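Local structure of thioesterase domain-containing protein (Pseudomonas aeruginosa, 3F1T) at residues B[12-15]-B[16-19]; B[52-56]-B[57-61]; B[67-70]-B[71-74]. The protein probably acts as a hotdog-fold acyl-CoA thioesterase of the PaaI type, perhaps on 1,4-dihydroxy-2-naphthoyl-CoA, though its function has not been established. All coordinates share one frame; numbering follows the deposited sequence.

From the N terminus, contact 1 comes first. It closes helix 4-15 and turns the chain into the loop before strand 26-31. Contact 2 follows, where the loop after strand 34-39 runs into helix 56-70. Contact 3 closes the other end of that helix, ahead of strand 83-90. The three lie in series, and none nests in or crosses another. Contacts 2 and 3 bracket helix 56-70, with centres about 21 Å apart. Contacts 1 and 3 touch: F13 packs on I69 and V72, so the end of helix 4-15 rests on the end of helix 56-70. Contacts 1 and 2 both reach the second subunit.

Contact 1 of 3, residues B[12-15]-B[16-19]; sequences RFLS and ALRH
The chain leaves helix 4-15 through an inverse gamma turn centred on L17. A16 N makes a hydrogen bond to F13 O at 3.1 Å. A second, weak bond runs from A16 N to R12 O at 3.5 Å. One residue on, L17 N donates to L14 O at 3.0 Å. The bonds to F13 O and L14 O span three residues, tighter than an alpha-helical turn. The gamma turn itself carries a weak bond from R18 N to A16 O.

S15 curls back on the helix, its hydroxyl held between its own backbone N and carbonyl carbon (chi1 69°). S15 OG donates to R12 O at 2.5 Å, a distance too short to be taken closely. On the buried side, L17 turns CG away from its carbonyl carbon (chi1 -83°). L17 CD2 comes obliquely to the F13 ring, 4.2 Å from F13 CE1. L17 CD2 is 4.3 Å from L14 CD1. L14 and L17 also touch T65 of helix 56-70. Beyond the turn, H19 NE2 is hydrogen-bonded to H55 ND1 of the second subunit.

F13 O and L14 O are used by A16 N and L17 N, and R12 O takes S15 OG and the weak bond from A16 N. The carbonyls at the helix end thus have donors from residues 15-17, while L17 closes the apolar side against F13 and L14.

Contact 2 of 3, residues B[52-56]-B[57-61]; sequences GVVHG and GAITT
V54 sets CG1 opposite its backbone N (chi1 167°), which points this methyl at I59. The two side chains meet at about a right angle, V54 CG1 lying 3.8 Å from I59 CD1. A58 CB is a looser neighbour of the same V54 methyl. With CG anti to the backbone N (chi1 177°), the H55 ring lies over the first helical turn. G57 N sits 3.3 Å from the plane of the H55 ring, over its centre.

H55 is the N-cap of helix 56-70. H55 O takes weak bonds from A58 N at 3.0 Å and I59 N at 3.5 Å. Regular helix bonding follows, T60 N to G56 O at 3.1 Å. G57 O is gripped twice, by T61 N and by T61 OG1, each at 3.2 Å. H55-G56-G57 is the HGG sequence found at the start of the central helix in PaaI-type thioesterases.

I59 and T60 lean on Y90 and I88 of strand 83-90. V54 and A58 face the loop residues Y41 and A44. T60 and T61 pack on D64 and H19 of the second subunit, placing this helix start at the subunit interface.

Contact 3 of 3, residues B[67-70]-B[71-74]; sequences CGIS and TVCV
The flat groups that meet T71, V72 and C73 are the peptide carbonyls of G68, I69 and S70. The G68 carbonyl is met nearly along the C=O axis by T71 OG1, which donates to G68 O at 2.7 Å. T71 N adds only a weak bond to the same G68 O at 3.3 Å. V72 N reaches I69 O at 3.0 Å. The V72 side chain crowds the same carbonyl, with V72 CG1 and V72 CG2 lying 3.1 and 3.0 Å from I69 O. C73 N reaches S70 O at 2.9 Å.

Together with T71 N to G68 O, these i to i+3 bonds form the 3-10 segment 71-73. T71 holds OG1 between its backbone N and carbonyl carbon (chi1 60°), which folds the hydroxyl back onto the helix. S70 OG bonds back to C67 O at 2.8 Å and is also hydrogen-bonded to T116 OG1, tying the helix end to the sheet. I69 CG2 and V72 CG1 make a looser apolar touch at 4.3 Å.

The turn is buried and lies at the end of the central helix of the hotdog fold. I69 packs against A10 of helix 4-15, and S70 lies on L35 of strand 34-39. On the sheet, S70 also meets A104 and C106 of strand 100-109, while T71 and V74 reach I114 of strand 113-121.

Contact 1 of 3, residues B[12-15]-B[16-19]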
loop_
_atom_site.group_PDB
_atom_site.type_symbol
_atom_site.label_atom_id
_atom_site.label_comp_id
_atom_site.label_asym_id
_atom_site.label_seq_id
_atom_site.Cartn_x
_atom_site.Cartn_y
_atom_site.Cartn_z
ATOM N N ARG B 12 10.125 19.725 19.420
ATOM C CA ARG B 12 9.646 19.143 20.675
ATOM C C ARG B 12 9.009 17.767 20.451
ATOM O O ARG B 12 9.296 16.806 21.171
ATOM C CB ARG B 12 8.633 20.094 21.316
ATOM C CG ARG B 12 8.305 19.771 22.759
ATOM C CD ARG B 12 7.950 21.021 23.541
ATOM N NE ARG B 12 6.908 21.824 22.898
ATOM C CZ ARG B 12 5.621 21.809 23.242
ATOM N NH1 ARG B 12 5.173 20.925 24.133
ATOM N NH2 ARG B 12 4.770 22.649 22.663
ATOM N N PHE B 13 8.147 17.682 19.445
ATOM C CA PHE B 13 7.574 16.418 18.992
ATOM C C PHE B 13 8.649 15.350 18.737
ATOM O O PHE B 13 8.603 14.270 19.321
ATOM C CB PHE B 13 6.742 16.682 17.732
ATOM C CG PHE B 13 5.771 15.581 17.375
ATOM C CD1 PHE B 13 6.121 14.249 17.522
ATOM C CD2 PHE B 13 4.647 15.878 16.615
ATOM C CE1 PHE B 13 5.334 13.228 16.968
ATOM C CE2 PHE B 13 3.814 14.875 16.139
ATOM C CZ PHE B 13 4.142 13.541 16.350
ATOM N N LEU B 14 9.643 15.676 17.911
ATOM C CA LEU B 14 10.727 14.743 17.584
ATOM C C LEU B 14 11.499 14.255 18.821
ATOM O O LEU B 14 11.915 13.093 18.895
ATOM C CB LEU B 14 11.686 15.379 16.570
ATOM C CG LEU B 14 12.896 14.595 16.043
ATOM C CD1 LEU B 14 12.505 13.210 15.568
ATOM C CD2 LEU B 14 13.593 15.382 14.928
ATOM N N SER B 15 11.709 15.157 19.778
ATOM C CA SER B 15 12.451 14.835 20.998
ATOM C C SER B 15 11.776 13.779 21.871
ATOM O O SER B 15 12.436 13.121 22.676
ATOM C CB SER B 15 12.716 16.099 21.813
ATOM O OG SER B 15 11.514 16.589 22.357
ATOM N N ALA B 16 10.470 13.601 21.711
ATOM C CA ALA B 16 9.759 12.577 22.471
ATOM C C ALA B 16 9.990 11.170 21.902
ATOM O O ALA B 16 9.659 10.168 22.543
ATOM C CB ALA B 16 8.291 12.885 22.524
ATOM N N LEU B 17 10.499 11.096 20.673
ATOM C CA LEU B 17 10.601 9.815 19.977
ATOM C C LEU B 17 11.935 9.163 20.300
ATOM O O LEU B 17 12.845 9.152 19.472
ATOM C CB LEU B 17 10.464 10.015 18.472
ATOM C CG LEU B 17 9.035 10.108 17.930
ATOM C CD1 LEU B 17 8.027 10.383 19.024
ATOM C CD2 LEU B 17 8.934 11.150 16.849
ATOM N N ARG B 18 12.079 8.722 21.544
ATOM C CA ARG B 18 13.401 8.485 22.125
ATOM C C ARG B 18 14.058 7.273 21.479
ATOM O O ARG B 18 15.277 7.236 21.295
ATOM C CB ARG B 18 13.305 8.302 23.644
ATOM N N HIS B 19 13.231 6.330 21.042
ATOM C CA HIS B 19 13.732 5.034 20.581
ATOM C C HIS B 19 14.485 5.159 19.255
ATOM O O HIS B 19 15.287 4.292 18.890
ATOM C CB HIS B 19 12.590 4.016 20.474
ATOM C CG HIS B 19 11.625 4.293 19.362
ATOM N ND1 HIS B 19 11.876 3.931 18.053
ATOM C CD2 HIS B 19 10.354 4.760 19.381
ATOM C CE1 HIS B 19 10.838 4.251 17.300
ATOM N NE2 HIS B 19 9.898 4.751 18.083
#

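Contact 2 of 3, residues B[52-56]-B[57-61]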
loop_
_atom_site.group_PDB
_atom_site.type_symbol
_atom_site.label_atom_id
_atom_site.label_comp_id
_atom_site.label_asym_id
_atom_site.label_seq_id
_atom_site.Cartn_x
_atom_site.Cartn_y
_atom_site.Cartn_z
ATOM N N GLY B 52 29.423 3.561 3.574
ATOM C CA GLY B 52 28.458 4.664 3.543
ATOM C C GLY B 52 27.040 4.301 3.123
ATOM O O GLY B 52 26.253 5.177 2.758
ATOM N N VAL B 53 26.702 3.014 3.184
ATOM C CA VAL B 53 25.380 2.549 2.766
ATOM C C VAL B 53 24.343 2.677 3.885
ATOM O O VAL B 53 24.528 2.165 4.993
ATOM C CB VAL B 53 25.411 1.093 2.238
ATOM C CG1 VAL B 53 24.006 0.622 1.884
ATOM C CG2 VAL B 53 26.330 0.986 1.026
ATOM N N VAL B 54 23.251 3.372 3.583
ATOM C CA VAL B 54 22.163 3.574 4.535
ATOM C C VAL B 54 21.175 2.406 4.535
ATOM O O VAL B 54 20.687 1.981 3.483
ATOM C CB VAL B 54 21.407 4.888 4.247
ATOM C CG1 VAL B 54 20.105 4.939 5.029
ATOM C CG2 VAL B 54 22.291 6.080 4.570
ATOM N N HIS B 55 20.851 1.931 5.735
ATOM C CA HIS B 55 19.869 0.882 5.921
ATOM C C HIS B 55 18.453 1.357 5.553
ATOM O O HIS B 55 17.976 2.392 6.051
ATOM C CB HIS B 55 19.918 0.398 7.371
ATOM C CG HIS B 55 18.900 -0.647 7.695
ATOM N ND1 HIS B 55 18.696 -1.756 6.901
ATOM C CD2 HIS B 55 18.062 -0.780 8.753
ATOM C CE1 HIS B 55 17.714 -2.483 7.412
ATOM N NE2 HIS B 55 17.315 -1.914 8.537
ATOM N N GLY B 56 17.743 0.529 4.784
ATOM C CA GLY B 56 16.370 0.823 4.386
ATOM C C GLY B 56 15.455 1.090 5.560
ATOM O O GLY B 56 14.571 1.931 5.476
ATOM N N GLY B 57 15.630 0.350 6.650
ATOM C CA GLY B 57 14.775 0.529 7.829
ATOM C C GLY B 57 14.949 1.868 8.523
ATOM O O GLY B 57 14.044 2.344 9.200
ATOM N N ALA B 58 16.131 2.461 8.375
ATOM C CA ALA B 58 16.379 3.834 8.820
ATOM C C ALA B 58 15.495 4.826 8.076
ATOM O O ALA B 58 14.928 5.744 8.678
ATOM C CB ALA B 58 17.873 4.202 8.648
ATOM N N ILE B 59 15.431 4.672 6.754
ATOM C CA ILE B 59 14.621 5.539 5.909
ATOM C C ILE B 59 13.130 5.373 6.142
ATOM O O ILE B 59 12.405 6.357 6.145
ATOM C CB ILE B 59 14.929 5.349 4.418
ATOM C CG1 ILE B 59 16.322 5.891 4.096
ATOM C CG2 ILE B 59 13.876 6.047 3.567
ATOM C CD1 ILE B 59 16.977 5.172 2.953
ATOM N N THR B 60 12.698 4.166 6.500
ATOM C CA THR B 60 11.329 3.968 6.967
ATOM C C THR B 60 11.033 4.831 8.179
ATOM O O THR B 60 9.957 5.419 8.289
ATOM C CB THR B 60 11.066 2.496 7.376
ATOM O OG1 THR B 60 11.077 1.676 6.208
ATOM C CG2 THR B 60 9.707 2.363 8.075
ATOM N N THR B 61 11.873 4.704 9.199
ATOM C CA THR B 61 11.715 5.520 10.387
ATOM C C THR B 61 11.679 6.996 10.016
ATOM O O THR B 61 10.839 7.741 10.506
ATOM C CB THR B 61 12.867 5.282 11.383
ATOM O OG1 THR B 61 12.863 3.905 11.793
ATOM C CG2 THR B 61 12.692 6.166 12.600
#

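Contact 3 of 3, residues B[67-70]-B[71-74]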
loop_
_atom_site.group_PDB
_atom_site.type_symbol
_atom_site.label_atom_id
_atom_site.label_comp_id
_atom_site.label_asym_id
_atom_site.label_seq_id
_atom_site.Cartn_x
_atom_site.Cartn_y
_atom_site.Cartn_z
ATOM N N CYS B 67 6.129 11.924 8.142
ATOM C CA CYS B 67 4.669 11.978 7.958
ATOM C C CYS B 67 3.909 12.226 9.262
ATOM O O CYS B 67 3.008 13.062 9.330
ATOM C CB CYS B 67 4.156 10.693 7.306
ATOM S SG CYS B 67 4.744 10.416 5.615
ATOM N N GLY B 68 4.252 11.473 10.299
ATOM C CA GLY B 68 3.642 11.696 11.610
ATOM C C GLY B 68 3.756 13.140 12.049
ATOM O O GLY B 68 2.765 13.767 12.472
ATOM N N ILE B 69 4.960 13.694 11.953
ATOM C CA ILE B 69 5.187 15.013 12.526
ATOM C C ILE B 69 4.614 16.131 11.660
ATOM O O ILE B 69 4.342 17.231 12.139
ATOM C CB ILE B 69 6.677 15.240 12.809
ATOM C CG1 ILE B 69 7.143 14.301 13.925
ATOM C CG2 ILE B 69 6.923 16.681 13.218
ATOM C CD1 ILE B 69 8.594 14.517 14.327
ATOM N N SER B 70 4.428 15.848 10.381
ATOM C CA SER B 70 3.873 16.832 9.457
ATOM C C SER B 70 2.428 17.175 9.772
ATOM O O SER B 70 1.928 18.217 9.343
ATOM C CB SER B 70 3.994 16.346 8.008
ATOM O OG SER B 70 3.002 15.382 7.714
ATOM N N THR B 71 1.800 16.386 10.640
ATOM C CA THR B 71 0.470 16.730 11.142
ATOM C C THR B 71 0.479 18.053 11.900
ATOM O O THR B 71 -0.564 18.683 12.038
ATOM C CB THR B 71 -0.110 15.632 12.063
ATOM O OG1 THR B 71 0.756 15.441 13.188
ATOM C CG2 THR B 71 -0.229 14.323 11.320
ATOM N N VAL B 72 1.646 18.464 12.413
ATOM C CA VAL B 72 1.742 19.712 13.166
ATOM C C VAL B 72 1.369 20.863 12.250
ATOM O O VAL B 72 0.900 21.911 12.706
ATOM C CB VAL B 72 3.146 19.967 13.788
ATOM C CG1 VAL B 72 3.564 18.829 14.719
ATOM C CG2 VAL B 72 4.208 20.225 12.705
ATOM N N CYS B 73 1.482 20.629 10.950
ATOM C CA CYS B 73 1.292 21.694 9.987
ATOM C C CYS B 73 -0.168 22.046 9.874
ATOM O O CYS B 73 -0.506 23.053 9.270
ATOM C CB CYS B 73 1.824 21.300 8.615
ATOM S SG CYS B 73 3.599 20.977 8.606
ATOM N N VAL B 74 -1.042 21.141 10.312
ATOM C CA VAL B 74 -2.473 21.365 10.158
ATOM C C VAL B 74 -3.256 21.412 11.457
ATOM O O VAL B 74 -4.440 21.715 11.447
ATOM C CB VAL B 74 -3.134 20.348 9.212
ATOM C CG1 VAL B 74 -2.612 20.526 7.796
ATOM C CG2 VAL B 74 -2.926 18.917 9.719
#